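PDB 3L22: SusD superfamily protein from Bacteroides fragilis, which probably binds glycans at the outer membrane, as SusD-family lipoproteins do for nutrient uptake. Local coordinates for residues A[64-69]-A[268-273]. Residues are numbered along the deposited sequence; the frame is centred on the assembly and turned at random.
Sequences VTLFNT and AEYYYD
Tyr270 reaches Thr65 and Leu66 only with the outer half of its side chain. Its CB meets nothing across the contact, Tyr270 CB lying 6.5 Å from Leu66 CD1. Close contact begins at CE2: Leu66 CD1 and Thr65 O each lie 3.7 Å from Tyr270 CE2, both oblique to the ring. With CG anti to the carbonyl carbon (chi1 -62°), Leu66 brings CD1 to the CE2 corner, its side chain crossing the tyrosine at about a right angle. Next comes Tyr270 CZ, 4.0 Å from Thr65 CB. The hydroxyl ends against Thr65 backbone and side chain, with Tyr270 OH 3.5 Å from Thr65 CA and 3.8 Å from Val64 O. Neither approach is a hydrogen bond; the hydroxyl is satisfied outside the two segments, while Val64 O accepts from Lys44. Thr65 OG1 bonds to Ser60 and Thr65 O to Asn58, and Thr65 CB and CG2 face the ring end, each 3.8 Å from Tyr270 OH. Leu47 of helix 44-52 touches both Leu66 and the ring. Thr65, Leu66 and Tyr270 are all buried. Tyr270 bonds through its backbone to Met277, whose strand 277-279 pairs with strand 56-58; beside that two-stranded sheet, this packing joins helix 267-271 to the N-terminal, TPR-clan helical region of the SusD fold.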
loop_
_atom_site.group_PDB
_atom_site.type_symbol
_atom_site.label_atom_id
_atom_site.label_comp_id
_atom_site.label_asym_id
_atom_site.label_seq_id
_atom_site.Cartn_x
_atom_site.Cartn_y
_atom_site.Cartn_z
ATOM N N VAL A 64 -1.561 -1.055 21.824
ATOM C CA VAL A 64 -0.909 -2.233 21.224
ATOM C C VAL A 64 -1.564 -2.621 19.899
ATOM O O VAL A 64 -0.889 -3.124 19.008
ATOM C CB VAL A 64 -0.862 -3.465 22.219
ATOM C CG1 VAL A 64 -0.195 -4.692 21.568
ATOM C CG2 VAL A 64 -0.137 -3.093 23.570
ATOM N N THR A 65 -2.863 -2.352 19.728
ATOM C CA THR A 65 -3.536 -2.693 18.471
ATOM C C THR A 65 -3.993 -1.444 17.680
ATOM O O THR A 65 -5.109 -1.375 17.205
ATOM C CB THR A 65 -4.665 -3.704 18.706
ATOM O OG1 THR A 65 -5.589 -3.167 19.645
ATOM C CG2 THR A 65 -4.096 -5.036 19.234
ATOM N N LEU A 66 -3.083 -0.487 17.523
ATOM C CA LEU A 66 -3.175 0.622 16.528
ATOM C C LEU A 66 -4.214 1.725 16.876
ATOM O O LEU A 66 -4.545 2.567 16.042
ATOM C CB LEU A 66 -3.369 0.076 15.089
ATOM C CG LEU A 66 -2.236 -0.807 14.514
ATOM C CD1 LEU A 66 -2.542 -1.322 13.095
ATOM C CD2 LEU A 66 -0.864 -0.033 14.499
ATOM N N PHE A 67 -4.696 1.750 18.115
ATOM C CA PHE A 67 -5.676 2.748 18.485
ATOM C C PHE A 67 -5.193 4.171 18.270
ATOM O O PHE A 67 -5.966 5.005 17.816
ATOM C CB PHE A 67 -6.082 2.563 19.947
ATOM C CG PHE A 67 -7.337 3.247 20.332
ATOM C CD1 PHE A 67 -8.535 2.956 19.686
ATOM C CD2 PHE A 67 -7.349 4.131 21.409
ATOM C CE1 PHE A 67 -9.739 3.568 20.092
ATOM C CE2 PHE A 67 -8.539 4.744 21.828
ATOM C CZ PHE A 67 -9.736 4.466 21.159
ATOM N N ASN A 68 -3.937 4.447 18.599
ATOM C CA ASN A 68 -3.380 5.784 18.370
ATOM C C ASN A 68 -3.244 6.147 16.883
ATOM O O ASN A 68 -3.338 7.326 16.531
ATOM C CB ASN A 68 -2.026 5.981 19.062
ATOM C CG ASN A 68 -2.145 6.630 20.432
ATOM O OD1 ASN A 68 -3.201 7.138 20.821
ATOM N ND2 ASN A 68 -1.040 6.627 21.174
ATOM N N THR A 69 -3.044 5.157 16.022
ATOM C CA THR A 69 -3.039 5.425 14.593
ATOM C C THR A 69 -4.416 5.847 14.140
ATOM O O THR A 69 -4.551 6.854 13.435
ATOM C CB THR A 69 -2.567 4.226 13.775
ATOM O OG1 THR A 69 -1.218 3.953 14.126
ATOM C CG2 THR A 69 -2.683 4.530 12.251
ATOM N N ALA A 268 -5.894 -10.830 9.648
ATOM C CA ALA A 268 -7.058 -11.559 10.133
ATOM C C ALA A 268 -7.318 -11.354 11.611
ATOM O O ALA A 268 -8.472 -11.285 12.045
ATOM C CB ALA A 268 -6.960 -13.095 9.782
ATOM N N GLU A 269 -6.248 -11.208 12.379
ATOM C CA GLU A 269 -6.389 -10.984 13.805
ATOM C C GLU A 269 -7.036 -9.629 14.133
ATOM O O GLU A 269 -7.645 -9.488 15.194
ATOM C CB GLU A 269 -5.039 -11.106 14.502
ATOM C CG GLU A 269 -4.620 -12.550 14.648
ATOM C CD GLU A 269 -3.214 -12.665 15.148
ATOM O OE1 GLU A 269 -2.271 -12.324 14.396
ATOM O OE2 GLU A 269 -3.073 -13.023 16.327
ATOM N N TYR A 270 -6.948 -8.678 13.213
ATOM C CA TYR A 270 -7.539 -7.348 13.414
ATOM C C TYR A 270 -9.027 -7.254 13.046
ATOM O O TYR A 270 -9.711 -6.338 13.499
ATOM C CB TYR A 270 -6.676 -6.280 12.672
ATOM C CG TYR A 270 -5.538 -5.805 13.517
ATOM C CD1 TYR A 270 -4.521 -6.665 13.861
ATOM C CD2 TYR A 270 -5.473 -4.509 13.989
ATOM C CE1 TYR A 270 -3.480 -6.264 14.645
ATOM C CE2 TYR A 270 -4.411 -4.095 14.780
ATOM C CZ TYR A 270 -3.428 -4.989 15.087
ATOM O OH TYR A 270 -2.391 -4.644 15.866
ATOM N N TYR A 271 -9.523 -8.197 12.235
ATOM C CA TYR A 271 -10.878 -8.153 11.692
ATOM C C TYR A 271 -11.799 -9.287 12.152
ATOM O O TYR A 271 -13.005 -9.089 12.194
ATOM C CB TYR A 271 -10.837 -8.193 10.155
ATOM C CG TYR A 271 -10.212 -6.948 9.537
ATOM C CD1 TYR A 271 -10.889 -5.748 9.540
ATOM C CD2 TYR A 271 -8.969 -6.999 8.911
ATOM C CE1 TYR A 271 -10.350 -4.618 8.976
ATOM C CE2 TYR A 271 -8.402 -5.868 8.327
ATOM C CZ TYR A 271 -9.095 -4.674 8.391
ATOM O OH TYR A 271 -8.560 -3.546 7.850
ATOM N N TYR A 272 -11.252 -10.444 12.518
ATOM C CA TYR A 272 -12.055 -11.651 12.619
ATOM C C TYR A 272 -13.051 -11.716 13.752
ATOM O O TYR A 272 -13.979 -12.490 13.646
ATOM C CB TYR A 272 -11.198 -12.940 12.690
ATOM C CG TYR A 272 -10.706 -13.357 14.050
ATOM C CD1 TYR A 272 -9.852 -12.542 14.771
ATOM C CD2 TYR A 272 -11.094 -14.597 14.637
ATOM C CE1 TYR A 272 -9.381 -12.904 16.010
ATOM C CE2 TYR A 272 -10.616 -14.976 15.923
ATOM C CZ TYR A 272 -9.747 -14.108 16.577
ATOM O OH TYR A 272 -9.193 -14.359 17.805
ATOM N N ASP A 273 -12.840 -11.000 14.847
ATOM C CA ASP A 273 -13.701 -11.184 16.016
ATOM C C ASP A 273 -14.477 -9.952 16.472
ATOM O O ASP A 273 -15.141 -10.004 17.491
ATOM C CB ASP A 273 -12.902 -11.802 17.179
ATOM C CG ASP A 273 -11.901 -10.865 17.784
ATOM O OD1 ASP A 273 -11.769 -9.688 17.329
ATOM O OD2 ASP A 273 -11.258 -11.316 18.768
#